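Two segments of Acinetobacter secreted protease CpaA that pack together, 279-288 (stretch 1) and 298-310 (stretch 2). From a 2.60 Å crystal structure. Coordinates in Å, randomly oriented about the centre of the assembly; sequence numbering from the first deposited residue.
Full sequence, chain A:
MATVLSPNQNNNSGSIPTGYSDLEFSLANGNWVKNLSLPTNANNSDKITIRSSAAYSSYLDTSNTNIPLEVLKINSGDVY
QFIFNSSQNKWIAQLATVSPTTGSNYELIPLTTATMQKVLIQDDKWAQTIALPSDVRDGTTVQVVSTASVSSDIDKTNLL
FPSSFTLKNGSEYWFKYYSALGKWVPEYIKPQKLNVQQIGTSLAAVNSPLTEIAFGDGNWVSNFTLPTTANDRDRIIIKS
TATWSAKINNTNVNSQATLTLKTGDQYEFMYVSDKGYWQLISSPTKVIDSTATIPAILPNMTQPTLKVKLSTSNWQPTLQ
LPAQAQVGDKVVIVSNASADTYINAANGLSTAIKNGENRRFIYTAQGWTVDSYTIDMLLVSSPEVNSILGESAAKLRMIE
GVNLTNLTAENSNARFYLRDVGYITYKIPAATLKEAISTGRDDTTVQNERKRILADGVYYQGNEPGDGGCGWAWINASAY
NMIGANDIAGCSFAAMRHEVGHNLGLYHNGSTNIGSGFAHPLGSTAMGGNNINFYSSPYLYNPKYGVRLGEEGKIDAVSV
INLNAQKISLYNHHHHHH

Stretch 1 279-288: QLISSPTKVI
Stretch 2, residues 298-310: LPNMTQPTLKVKL

Both stretches are largely extended. In the first, Gln 279 to Ser 282 ends a strand that begins earlier, with a kink at Ile 281 (phi/psi -110/-10); Ser 283 (-153/154) and Pro 284 (-73/160) lead into a second extended run reaching Ile 288 (-102/101). In the second, Leu 298 to Met 301 is extended loop with phi near -60 to -70 and psi 125 to 156, Thr 302 (-117/14) and Pro 304 (-63/-22) turn the chain on either side of Gln 303 (-165/165), and Thr 305 to Leu 310 is a regular strand. The two strands run parallel, their N-to-C directions 14° apart and their axes 4.7 Å apart at closest.

The register pairs Lys 286 with Leu 306, Val 287 with Lys 307 and Ile 288 with Val 308, at CA-CA distances of 4.9, 4.9 and 5.0 Å. Four backbone hydrogen bonds fix it. Lys 286 N donates to Thr 305 O (3.2 Å, 146°) and Lys 307 N to Lys 286 O (2.9 Å, 170°); Ile 288 N donates to Lys 307 O (3.0 Å, 161°) and Lys 309 N to Ile 288 O (2.9 Å, 146°). Lys 286 and Ile 288 thus each use both N and O, the alternation expected of a parallel ladder. CA-H...O contacts supplement it, including Val 287 CA to Lys 307 O at 3.4 Å.

Side chains alternate between faces. Lys 286, Ile 288, Leu 306 and Val 308 share one. Ile 288 (m, t) is buried and its CD1 lies 4.4 Å from CD1 of Leu 306 (t, p), a branched apolar pair suited to the buried part of this face. Lys 286 is t, t, t, p: its CG lies 3.8 Å from Leu 306 CD1 and its CB 3.5 Å from Gln 303 CD, while its end leads away, so its aliphatic stem packs although the residue is exposed. Gln 303 (p, m) receives a hydrogen bond at OE1 from Thr 302 OG1 (2.6 Å).

The opposite face, carrying Thr 285 (m), Val 287 (t), Thr 305 (m) and Lys 307 (t, t, m, t), is more open, and beta-branched Thr and Val, which favour strand backbones, suit it. Thr 285 OG1 lies 3.8 Å from Thr 305 CB. Val 287 CG2 approaches Lys 307 CB at 4.4 Å, while the end of Lys 307 leads away to a bond elsewhere in the structure.

Before the ladder, Pro 304 packs its CG against Ser 283 CB (3.6 Å) and Leu 280 CD2 (4.4 Å; Leu 280 is t, p). One water links Ser 283 OG (p, 2.7 Å), Pro 284 O (2.4 Å, water donating) and Thr 305 OG1 (3.0 Å). In all, 675 Å² is buried.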

# COMPACT_ATOMS: atom_id res chain seq x y z
N GLN A 279 -4.43 11.53 -15.20
CA GLN A 279 -3.56 11.64 -14.04
C GLN A 279 -2.55 10.50 -14.05
O GLN A 279 -2.92 9.34 -14.28
CB GLN A 279 -4.38 11.62 -12.74
CG GLN A 279 -3.54 11.70 -11.47
CD GLN A 279 -3.05 13.10 -11.17
OE1 GLN A 279 -3.35 14.05 -11.90
NE2 GLN A 279 -2.30 13.25 -10.08
N LEU A 280 -1.29 10.82 -13.80
CA LEU A 280 -0.24 9.81 -13.72
C LEU A 280 -0.22 9.23 -12.31
O LEU A 280 0.14 9.93 -11.35
CB LEU A 280 1.12 10.41 -14.09
CG LEU A 280 2.33 9.49 -13.92
CD1 LEU A 280 2.24 8.31 -14.87
CD2 LEU A 280 3.62 10.26 -14.14
N ILE A 281 -0.61 7.97 -12.18
CA ILE A 281 -0.73 7.33 -10.87
C ILE A 281 0.32 6.26 -10.63
O ILE A 281 0.44 5.78 -9.49
CB ILE A 281 -2.14 6.73 -10.67
CG1 ILE A 281 -2.43 5.67 -11.73
CG2 ILE A 281 -3.20 7.82 -10.70
CD1 ILE A 281 -3.79 5.03 -11.59
N SER A 282 1.10 5.87 -11.64
CA SER A 282 2.14 4.88 -11.45
C SER A 282 3.18 5.05 -12.55
O SER A 282 2.84 5.12 -13.73
CB SER A 282 1.57 3.46 -11.48
OG SER A 282 2.60 2.48 -11.49
N SER A 283 4.45 5.11 -12.15
CA SER A 283 5.55 5.32 -13.08
C SER A 283 6.81 4.70 -12.49
O SER A 283 6.93 4.59 -11.26
CB SER A 283 5.78 6.81 -13.36
OG SER A 283 5.96 7.54 -12.16
N PRO A 284 7.77 4.30 -13.33
CA PRO A 284 8.97 3.63 -12.81
C PRO A 284 9.90 4.60 -12.10
O PRO A 284 9.86 5.82 -12.29
CB PRO A 284 9.63 3.06 -14.06
CG PRO A 284 8.58 3.08 -15.12
CD PRO A 284 7.71 4.25 -14.79
N THR A 285 10.76 4.03 -11.26
CA THR A 285 11.80 4.77 -10.55
C THR A 285 13.12 4.03 -10.72
O THR A 285 13.24 2.87 -10.32
CB THR A 285 11.46 4.91 -9.06
OG1 THR A 285 10.21 5.60 -8.91
CG2 THR A 285 12.56 5.68 -8.33
N LYS A 286 14.10 4.70 -11.32
CA LYS A 286 15.44 4.14 -11.41
C LYS A 286 16.15 4.30 -10.07
O LYS A 286 16.22 5.41 -9.53
CB LYS A 286 16.23 4.83 -12.52
CG LYS A 286 17.66 4.32 -12.69
CD LYS A 286 18.35 5.01 -13.85
CE LYS A 286 19.78 4.53 -14.01
NZ LYS A 286 19.90 3.05 -13.91
N VAL A 287 16.67 3.20 -9.54
CA VAL A 287 17.26 3.17 -8.21
C VAL A 287 18.71 2.71 -8.33
O VAL A 287 18.98 1.61 -8.83
CB VAL A 287 16.48 2.25 -7.26
CG1 VAL A 287 17.19 2.15 -5.92
CG2 VAL A 287 15.06 2.76 -7.07
N ILE A 288 19.63 3.56 -7.88
CA ILE A 288 21.03 3.20 -7.72
C ILE A 288 21.23 2.95 -6.22
O ILE A 288 21.36 3.90 -5.44
CB ILE A 288 21.97 4.29 -8.24
CG1 ILE A 288 21.58 4.68 -9.67
CG2 ILE A 288 23.41 3.82 -8.20
CD1 ILE A 288 22.40 5.82 -10.24
N LEU A 298 25.09 12.58 -12.36
CA LEU A 298 23.94 11.69 -12.40
C LEU A 298 23.40 11.60 -13.82
O LEU A 298 23.45 12.57 -14.58
CB LEU A 298 22.85 12.18 -11.44
CG LEU A 298 23.19 12.08 -9.95
CD1 LEU A 298 22.05 12.61 -9.10
CD2 LEU A 298 23.52 10.64 -9.57
N PRO A 299 22.87 10.44 -14.21
CA PRO A 299 22.46 10.25 -15.61
C PRO A 299 21.23 11.08 -15.95
O PRO A 299 20.43 11.45 -15.08
CB PRO A 299 22.15 8.75 -15.69
CG PRO A 299 21.77 8.38 -14.29
CD PRO A 299 22.63 9.23 -13.40
N ASN A 300 21.09 11.37 -17.24
CA ASN A 300 19.93 12.10 -17.72
C ASN A 300 18.66 11.28 -17.47
O ASN A 300 18.66 10.05 -17.61
CB ASN A 300 20.07 12.41 -19.21
CG ASN A 300 21.21 13.37 -19.49
OD1 ASN A 300 21.59 14.17 -18.64
ND2 ASN A 300 21.77 13.29 -20.70
N MSE A 301 17.59 11.97 -17.11
CA MSE A 301 16.34 11.31 -16.73
C MSE A 301 15.76 10.48 -17.87
O MSE A 301 15.54 10.98 -18.97
CB MSE A 301 15.31 12.35 -16.28
CG MSE A 301 15.80 13.29 -15.19
SE MSE A 301 16.13 12.42 -13.47
CE MSE A 301 14.32 11.86 -13.05
N THR A 302 15.52 9.20 -17.59
CA THR A 302 14.80 8.31 -18.50
C THR A 302 13.50 7.81 -17.88
O THR A 302 12.91 6.85 -18.40
CB THR A 302 15.67 7.12 -18.91
OG1 THR A 302 16.05 6.38 -17.74
CG2 THR A 302 16.93 7.60 -19.63
N GLN A 303 13.05 8.43 -16.79
CA GLN A 303 11.81 8.10 -16.11
C GLN A 303 11.47 9.24 -15.16
O GLN A 303 12.33 10.10 -14.90
CB GLN A 303 11.94 6.77 -15.36
CG GLN A 303 13.00 6.73 -14.27
CD GLN A 303 14.41 6.66 -14.83
OE1 GLN A 303 14.74 5.74 -15.59
NE2 GLN A 303 15.25 7.62 -14.46
N PRO A 304 10.24 9.32 -14.64
CA PRO A 304 9.88 10.48 -13.81
C PRO A 304 10.69 10.65 -12.53
O PRO A 304 10.75 11.77 -12.02
CB PRO A 304 8.39 10.24 -13.50
CG PRO A 304 7.91 9.42 -14.64
CD PRO A 304 9.06 8.51 -14.98
N THR A 305 11.30 9.59 -12.00
CA THR A 305 11.97 9.69 -10.71
C THR A 305 13.26 8.88 -10.70
O THR A 305 13.34 7.80 -11.30
CB THR A 305 11.06 9.21 -9.58
OG1 THR A 305 9.75 9.78 -9.73
CG2 THR A 305 11.62 9.60 -8.22
N LEU A 306 14.26 9.40 -10.00
CA LEU A 306 15.53 8.72 -9.81
C LEU A 306 15.91 8.82 -8.34
O LEU A 306 15.88 9.92 -7.76
CB LEU A 306 16.64 9.35 -10.67
CG LEU A 306 18.08 8.97 -10.32
CD1 LEU A 306 18.40 7.55 -10.74
CD2 LEU A 306 19.07 9.95 -10.94
N LYS A 307 16.26 7.69 -7.73
CA LYS A 307 16.65 7.65 -6.32
C LYS A 307 18.07 7.11 -6.21
O LYS A 307 18.38 6.06 -6.76
CB LYS A 307 15.69 6.80 -5.49
CG LYS A 307 15.93 6.93 -3.99
CD LYS A 307 14.84 6.25 -3.17
CE LYS A 307 13.52 6.99 -3.28
NZ LYS A 307 12.49 6.37 -2.40
N VAL A 308 18.92 7.84 -5.50
CA VAL A 308 20.33 7.50 -5.33
C VAL A 308 20.57 7.21 -3.86
O VAL A 308 20.18 7.99 -2.99
CB VAL A 308 21.24 8.64 -5.82
CG1 VAL A 308 22.70 8.27 -5.60
CG2 VAL A 308 20.97 8.94 -7.29
N LYS A 309 21.22 6.08 -3.58
CA LYS A 309 21.45 5.60 -2.22
C LYS A 309 22.95 5.60 -1.93
O LYS A 309 23.67 4.68 -2.32
CB LYS A 309 20.85 4.21 -2.03
CG LYS A 309 19.33 4.18 -2.06
CD LYS A 309 18.79 2.85 -1.58
CE LYS A 309 17.34 2.66 -2.00
NZ LYS A 309 16.75 1.41 -1.44
N LEU A 310 23.41 6.64 -1.24
CA LEU A 310 24.81 6.75 -0.86
C LEU A 310 25.12 5.90 0.36
O LEU A 310 24.35 5.87 1.32
CB LEU A 310 25.18 8.21 -0.57
CG LEU A 310 25.34 9.14 -1.77
CD1 LEU A 310 25.22 10.59 -1.34
CD2 LEU A 310 26.68 8.90 -2.45
O HOH W 1 8.56 7.62 -11.36